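Local coordinates for Slr1257 protein (Synechocystis sp. PCC 6803 substr. Kazusa, PDB 1IIW) that binds L-glutamate in its extracellular ligand-binding domain, the part present here, and as a whole probably acts as a glutamate-gated ion channel, at residues A[117-122]-A[156-161]. Sequence-based numbering, arbitrary orientation.
Sequences KEVAVV and VEAVMF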
# COMPACT_ATOMS: atom_id res chain seq x y z
N LYS A 117 -7.87 -24.77 -16.81
CA LYS A 117 -8.90 -25.05 -15.81
C LYS A 117 -10.14 -24.17 -16.02
O LYS A 117 -10.03 -22.98 -16.30
CB LYS A 117 -8.35 -24.84 -14.40
CG LYS A 117 -8.09 -26.13 -13.63
CD LYS A 117 -6.81 -26.82 -14.06
CE LYS A 117 -6.52 -27.98 -13.11
NZ LYS A 117 -5.10 -28.46 -13.14
N GLU A 118 -11.31 -24.78 -15.91
CA GLU A 118 -12.58 -24.05 -16.06
C GLU A 118 -12.77 -23.17 -14.81
O GLU A 118 -13.27 -23.62 -13.79
CB GLU A 118 -13.75 -25.04 -16.18
CG GLU A 118 -13.44 -26.30 -17.01
CD GLU A 118 -13.21 -26.01 -18.49
OE1 GLU A 118 -12.13 -26.40 -19.01
OE2 GLU A 118 -14.10 -25.41 -19.13
N VAL A 119 -12.33 -21.91 -14.90
CA VAL A 119 -12.43 -20.98 -13.79
C VAL A 119 -13.51 -19.93 -13.97
O VAL A 119 -13.56 -19.26 -15.00
CB VAL A 119 -11.08 -20.25 -13.55
CG1 VAL A 119 -11.22 -19.21 -12.45
CG2 VAL A 119 -9.99 -21.26 -13.19
N ALA A 120 -14.36 -19.80 -12.96
CA ALA A 120 -15.45 -18.82 -12.97
C ALA A 120 -14.93 -17.49 -12.43
O ALA A 120 -14.15 -17.46 -11.48
CB ALA A 120 -16.61 -19.32 -12.11
N VAL A 121 -15.33 -16.40 -13.08
CA VAL A 121 -14.94 -15.05 -12.66
C VAL A 121 -16.15 -14.13 -12.77
O VAL A 121 -17.11 -14.43 -13.49
CB VAL A 121 -13.80 -14.47 -13.52
CG1 VAL A 121 -12.56 -15.34 -13.42
CG2 VAL A 121 -14.23 -14.31 -14.97
N VAL A 122 -16.13 -13.04 -12.03
CA VAL A 122 -17.23 -12.08 -12.05
C VAL A 122 -16.84 -10.96 -13.01
O VAL A 122 -15.69 -10.50 -12.99
CB VAL A 122 -17.53 -11.51 -10.64
CG1 VAL A 122 -18.69 -10.52 -10.70
CG2 VAL A 122 -17.87 -12.64 -9.68
N VAL A 156 -17.86 -25.38 -13.33
CA VAL A 156 -16.51 -24.84 -13.20
C VAL A 156 -15.71 -25.59 -12.14
O VAL A 156 -16.28 -26.19 -11.23
CB VAL A 156 -16.53 -23.32 -12.86
CG1 VAL A 156 -17.21 -22.55 -13.96
CG2 VAL A 156 -17.24 -23.08 -11.52
N GLU A 157 -14.39 -25.59 -12.30
CA GLU A 157 -13.50 -26.26 -11.35
C GLU A 157 -13.03 -25.34 -10.22
O GLU A 157 -12.44 -25.80 -9.24
CB GLU A 157 -12.28 -26.81 -12.08
CG GLU A 157 -12.58 -27.86 -13.13
CD GLU A 157 -11.34 -28.28 -13.88
OE1 GLU A 157 -10.63 -29.19 -13.40
OE2 GLU A 157 -11.05 -27.69 -14.94
N ALA A 158 -13.28 -24.04 -10.37
CA ALA A 158 -12.86 -23.05 -9.37
C ALA A 158 -13.45 -21.67 -9.65
O ALA A 158 -13.94 -21.41 -10.75
CB ALA A 158 -11.33 -22.95 -9.33
N VAL A 159 -13.43 -20.81 -8.64
CA VAL A 159 -13.92 -19.44 -8.76
C VAL A 159 -12.77 -18.53 -8.37
O VAL A 159 -12.17 -18.72 -7.32
CB VAL A 159 -15.10 -19.16 -7.79
CG1 VAL A 159 -15.46 -17.66 -7.80
CG2 VAL A 159 -16.31 -20.00 -8.18
N MET A 160 -12.43 -17.57 -9.23
CA MET A 160 -11.36 -16.63 -8.93
C MET A 160 -11.99 -15.30 -8.52
O MET A 160 -12.80 -14.74 -9.26
CB MET A 160 -10.42 -16.43 -10.12
CG MET A 160 -9.14 -15.69 -9.77
SD MET A 160 -8.12 -15.34 -11.22
CE MET A 160 -7.30 -16.89 -11.47
N PHE A 161 -11.62 -14.81 -7.34
CA PHE A 161 -12.17 -13.57 -6.82
C PHE A 161 -11.30 -13.14 -5.65
O PHE A 161 -10.43 -13.89 -5.22
CB PHE A 161 -13.60 -13.83 -6.32
CG PHE A 161 -14.43 -12.60 -6.13
CD1 PHE A 161 -15.12 -12.04 -7.19
CD2 PHE A 161 -14.54 -12.02 -4.87
CE1 PHE A 161 -15.91 -10.91 -7.00
CE2 PHE A 161 -15.33 -10.90 -4.68
CZ PHE A 161 -16.01 -10.34 -5.75
O HOH W 1 -14.07 -12.53 -10.28
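A120 is the small residue around which strands 118-122 and 158-161 close up. Its CB sits in a hollow made by V156 and V159, with V156 CG1 3.8 Å and V159 CG2 4.0 Å from it. L151 of helix 144-153 packs on both valines. V119, A158 and M160 lie on the other face. There V119 CG1 touches M160 CB at 3.7 Å, and that CB rests over the notch between V119 CG1 and V121 CG1. I96 and L98 of strand 92-101 also touch the M160 side chain.

The strands run parallel, and 118-122 lies between 137-141 and 158-162 in one lobe of the two-lobed periplasmic-binding-protein fold. A120 bonds through both its backbone groups: its N reaches A158 O in a nearly straight bond, and its O receives M160 N at 2.8 Å. The ladder then opens, and one water spans the gap, accepting from V122 N and donating to M160 O. Beyond it, V122 CG2 rests 3.7 Å from F161 CE1. Only this end adjoins the glutamate site: the F161 side chain contacts N13, a glutamate-binding residue, and D162, another, follows in sequence.

At the start of the pair, E118 O takes a bond from E157 N (2.7 Å) and a weak one from A158 N. E157 reaches over with an extended chain (chi2 176°), and OE2 accepts E118 N at 3.1 Å, on the anti side, 26° out of the carboxylate plane. The two carboxylates come close here, E118 OE1 lying 4.4 Å from E157 OE2. The E118 N-H, and perhaps the nearby K117 charge, may offset part of that repulsion.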